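Local structure of iron superoxide dismutase (Trypanosoma cruzi, 2GPC) at residues A[128-131]-A[136-139]; A[103-108]-A[185-190]. The protein catalyses the dismutation of superoxide to molecular oxygen and hydrogen peroxide at a bound iron ion, as iron superoxide dismutases do. All blocks are in the same frame, centred on the assembly; numbering follows the deposited sequence.

Contact 1 (A[128-131]-A[136-139]); sequences VKDT and LKVY
A salt bridge between Asp130 and Lys137 links the last residue of strand 123-130 to the early part of strand 135-142, with Lys137 NZ 2.8 Å from Asp130 OD2. The carboxylate receives the ammonium on the anti lone pair of OD2, the one turned away from OD1. Lys137 sends CG anti to its own carbonyl carbon (chi1 -67°) and then runs fully extended, which takes NZ past Val128 to the carboxylate of Asp130, obliquely across the aspartate side chain. The other carboxylate oxygen, OD1, accepts from Asn132 N and Asn152 ND2, so both oxygens are engaged and the group is probably held in one rotation.

Next to this bridge along the strands, Val128 and Lys137 form an antiparallel hydrogen-bonded pair: Val128 N lies 2.9 Å from Lys137 O with an angle of 169° at the hydrogen, and Lys137 N returns the bond to Val128 O at the same length. Val128 CG2 rests 4.1 Å from Lys137 CB and 4.2 Å from Tyr139 CB, on the same sheet face as the salt bridge. The opposite face carries the non-hydrogen-bonded pair Lys129 and Leu136, where the methyl Leu136 CD1 meets Lys129 CB at 3.8 Å and reaches CG as well, the two side chains crossing at a slant, while Lys129 NZ reaches Glu97.

The contact belongs to the beta hairpin 123-130/135-142. Strand 153-160 flanks strand 123-130 on its other edge, and helix 92-102 packs on Leu136.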
# COMPACT_ATOMS: atom_id res chain seq x y z
N VAL A 128 -9.65 19.42 2.46
CA VAL A 128 -8.85 20.61 2.20
C VAL A 128 -9.76 21.81 1.96
O VAL A 128 -10.93 21.65 1.64
CB VAL A 128 -7.90 20.44 0.96
CG1 VAL A 128 -6.90 19.30 1.18
CG2 VAL A 128 -8.69 20.24 -0.32
N LYS A 129 -9.21 23.00 2.11
CA LYS A 129 -9.85 24.23 1.67
C LYS A 129 -9.08 24.71 0.45
O LYS A 129 -7.87 24.92 0.54
CB LYS A 129 -9.81 25.27 2.79
CG LYS A 129 -10.40 26.64 2.42
CD LYS A 129 -10.59 27.47 3.69
CE LYS A 129 -11.52 28.64 3.54
NZ LYS A 129 -11.65 29.35 4.87
N ASP A 130 -9.77 24.82 -0.68
CA ASP A 130 -9.18 25.37 -1.90
C ASP A 130 -9.23 26.89 -1.83
O ASP A 130 -10.30 27.48 -2.00
CB ASP A 130 -9.93 24.86 -3.13
CG ASP A 130 -9.25 25.21 -4.43
OD1 ASP A 130 -8.36 26.11 -4.45
OD2 ASP A 130 -9.55 24.65 -5.49
N THR A 131 -8.09 27.52 -1.55
CA THR A 131 -8.05 28.98 -1.39
C THR A 131 -8.19 29.75 -2.70
O THR A 131 -8.32 30.96 -2.67
CB THR A 131 -6.77 29.43 -0.64
OG1 THR A 131 -5.60 28.95 -1.33
CG2 THR A 131 -6.70 28.81 0.73
N LEU A 136 -14.50 24.11 0.41
CA LEU A 136 -13.94 22.89 0.96
C LEU A 136 -14.10 21.75 -0.05
O LEU A 136 -15.08 21.72 -0.80
CB LEU A 136 -14.59 22.54 2.30
CG LEU A 136 -13.92 23.12 3.55
CD1 LEU A 136 -13.47 24.56 3.36
CD2 LEU A 136 -14.83 23.00 4.75
N LYS A 137 -13.13 20.84 -0.08
CA LYS A 137 -13.15 19.69 -0.98
C LYS A 137 -12.56 18.44 -0.32
O LYS A 137 -11.64 18.54 0.50
CB LYS A 137 -12.33 19.99 -2.24
CG LYS A 137 -12.93 21.07 -3.14
CD LYS A 137 -11.98 21.36 -4.29
CE LYS A 137 -12.50 22.45 -5.20
NZ LYS A 137 -11.47 22.75 -6.24
N VAL A 138 -13.10 17.28 -0.67
CA VAL A 138 -12.52 16.00 -0.32
C VAL A 138 -11.54 15.69 -1.43
O VAL A 138 -11.84 15.88 -2.62
CB VAL A 138 -13.58 14.89 -0.19
CG1 VAL A 138 -12.92 13.49 -0.18
CG2 VAL A 138 -14.41 15.09 1.04
N TYR A 139 -10.38 15.18 -1.04
CA TYR A 139 -9.22 15.07 -1.90
C TYR A 139 -8.43 13.85 -1.43
O TYR A 139 -8.35 13.60 -0.25
CB TYR A 139 -8.40 16.34 -1.72
CG TYR A 139 -7.13 16.43 -2.53
CD1 TYR A 139 -7.17 16.47 -3.92
CD2 TYR A 139 -5.90 16.52 -1.91
CE1 TYR A 139 -6.02 16.57 -4.66
CE2 TYR A 139 -4.74 16.62 -2.64
CZ TYR A 139 -4.81 16.65 -4.02
OH TYR A 139 -3.66 16.75 -4.75

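Contact 2 (A[103-108]-A[185-190]); sequences GSFAKF and VNWKNV
This is a small aromatic contact in the C-terminal alpha+beta domain of the iron/manganese superoxide dismutase fold, where the first turn of helix 105-118 meets the first turn of helix 187-193. It is made by side chains alone: the nearest CA atoms, those of Phe105 and Trp187, are 12.5 Å apart, and only 101 Å² is buried between the segments. Each helix start is capped by a side chain. Ser104 OG accepts from Lys107 N, and Asn186 OD1 takes a weak bond from Asn189 N.

Trp187 bridges the gap with the far rim of its six-membered ring. Phe105 CE1 lies 3.7 Å from Trp187 CZ2, which sits at the edge of the phenyl ring near its plane. The two six-membered rings are steeply inclined, their planes at 75° and centroids 6.0 Å apart. Phe105 has CG anti to the backbone N (chi1 179°), which carries the ring out from the helix toward the indole. The pyrrole side of Trp187 is anchored separately, NE1 donating to Gly88 O, and Val185 CG1 sits over the centre of one indole face, so the orientation of the ring is probably well fixed. Pro90 touches both Phe105 and Trp187, and Ile98 of helix 92-102 touches Phe108 and Trp187. At the indole edge, near its plane, Phe108 CE2 lies 4.0 Å from Trp187 CH2.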
# COMPACT_ATOMS: atom_id res chain seq x y z
N GLY A 103 -23.24 20.86 1.41
CA GLY A 103 -24.67 20.85 1.64
C GLY A 103 -24.98 20.52 3.09
O GLY A 103 -25.72 21.25 3.76
N SER A 104 -24.41 19.42 3.58
CA SER A 104 -24.55 19.02 4.98
C SER A 104 -23.33 18.22 5.44
O SER A 104 -22.52 17.76 4.64
CB SER A 104 -25.80 18.18 5.16
OG SER A 104 -25.67 16.95 4.46
N PHE A 105 -23.23 18.04 6.75
CA PHE A 105 -22.25 17.14 7.32
C PHE A 105 -22.40 15.71 6.77
O PHE A 105 -21.40 15.06 6.49
CB PHE A 105 -22.33 17.10 8.84
CG PHE A 105 -21.34 16.16 9.45
CD1 PHE A 105 -20.00 16.51 9.54
CD2 PHE A 105 -21.73 14.90 9.87
CE1 PHE A 105 -19.07 15.63 10.07
CE2 PHE A 105 -20.81 14.01 10.41
CZ PHE A 105 -19.48 14.38 10.51
N ALA A 106 -23.63 15.23 6.65
CA ALA A 106 -23.89 13.85 6.23
C ALA A 106 -23.36 13.63 4.81
O ALA A 106 -22.81 12.58 4.52
CB ALA A 106 -25.40 13.52 6.30
N LYS A 107 -23.52 14.62 3.95
CA LYS A 107 -23.05 14.52 2.57
C LYS A 107 -21.51 14.56 2.50
O LYS A 107 -20.90 13.81 1.74
CB LYS A 107 -23.68 15.61 1.70
CG LYS A 107 -25.13 15.29 1.27
CD LYS A 107 -25.78 16.49 0.61
CE LYS A 107 -27.14 16.14 -0.00
NZ LYS A 107 -27.96 17.37 -0.27
N PHE A 108 -20.90 15.45 3.28
CA PHE A 108 -19.44 15.50 3.42
C PHE A 108 -18.93 14.15 3.89
O PHE A 108 -18.00 13.59 3.31
CB PHE A 108 -19.01 16.58 4.42
CG PHE A 108 -17.65 16.30 5.04
CD1 PHE A 108 -16.49 16.42 4.28
CD2 PHE A 108 -17.55 15.88 6.36
CE1 PHE A 108 -15.24 16.13 4.84
CE2 PHE A 108 -16.31 15.59 6.92
CZ PHE A 108 -15.16 15.73 6.16
N VAL A 185 -12.12 12.13 15.15
CA VAL A 185 -11.75 13.34 14.39
C VAL A 185 -11.61 14.53 15.33
O VAL A 185 -12.50 14.80 16.13
CB VAL A 185 -12.78 13.70 13.29
CG1 VAL A 185 -12.45 15.08 12.65
CG2 VAL A 185 -12.80 12.65 12.23
N ASN A 186 -10.51 15.25 15.20
CA ASN A 186 -10.21 16.41 16.02
C ASN A 186 -10.70 17.68 15.31
O ASN A 186 -9.95 18.34 14.59
CB ASN A 186 -8.70 16.48 16.28
CG ASN A 186 -8.32 17.51 17.30
OD1 ASN A 186 -9.13 18.35 17.69
ND2 ASN A 186 -7.07 17.47 17.75
N TRP A 187 -11.98 18.00 15.51
CA TRP A 187 -12.55 19.21 14.89
C TRP A 187 -11.86 20.49 15.37
O TRP A 187 -11.83 21.47 14.65
CB TRP A 187 -14.06 19.29 15.13
CG TRP A 187 -14.77 18.14 14.52
CD1 TRP A 187 -15.44 17.15 15.17
CD2 TRP A 187 -14.81 17.80 13.12
NE1 TRP A 187 -15.93 16.24 14.26
CE2 TRP A 187 -15.56 16.61 13.00
CE3 TRP A 187 -14.32 18.40 11.96
CZ2 TRP A 187 -15.82 16.00 11.77
CZ3 TRP A 187 -14.56 17.79 10.74
CH2 TRP A 187 -15.31 16.61 10.65
N LYS A 188 -11.30 20.47 16.58
CA LYS A 188 -10.54 21.63 17.07
C LYS A 188 -9.34 21.91 16.17
O LYS A 188 -9.06 23.07 15.83
CB LYS A 188 -10.09 21.40 18.52
CG LYS A 188 -11.23 21.38 19.53
CD LYS A 188 -10.88 20.66 20.83
CE LYS A 188 -9.67 21.26 21.53
NZ LYS A 188 -8.47 20.37 21.48
N ASN A 189 -8.63 20.86 15.76
CA ASN A 189 -7.51 21.02 14.83
C ASN A 189 -7.95 21.51 13.46
O ASN A 189 -7.31 22.38 12.88
CB ASN A 189 -6.71 19.73 14.68
CG ASN A 189 -5.34 19.98 14.07
OD1 ASN A 189 -5.06 19.54 12.94
ND2 ASN A 189 -4.48 20.66 14.80
N VAL A 190 -9.06 20.97 12.96
CA VAL A 190 -9.61 21.41 11.68
C VAL A 190 -9.90 22.93 11.73
O VAL A 190 -9.53 23.66 10.81
CB VAL A 190 -10.90 20.62 11.31
CG1 VAL A 190 -11.51 21.14 10.01
CG2 VAL A 190 -10.61 19.12 11.20

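Contact 1 and contact 2 lie in the same C-terminal domain, on the same side of the chain's centre, with their own centres about 12 Å apart. Along the chain the order is 103-108, 128-131, 136-139, 185-190, so the hairpin is nested inside the long loop that contact 2 closes. Helix 105-118 is followed in the chain by strand 123-130, and the two contacts touch where Val138 CG2 packs 4.0 Å from Phe108 CE1. Helix 92-102 is common to both, its Ile98 meeting Leu136, Phe108 and Trp187. The Leu136 and Val138 face of the hairpin and the helices over it thus probably form a continuous apolar packing within the domain that contributes Asp160 and His164 to the iron site.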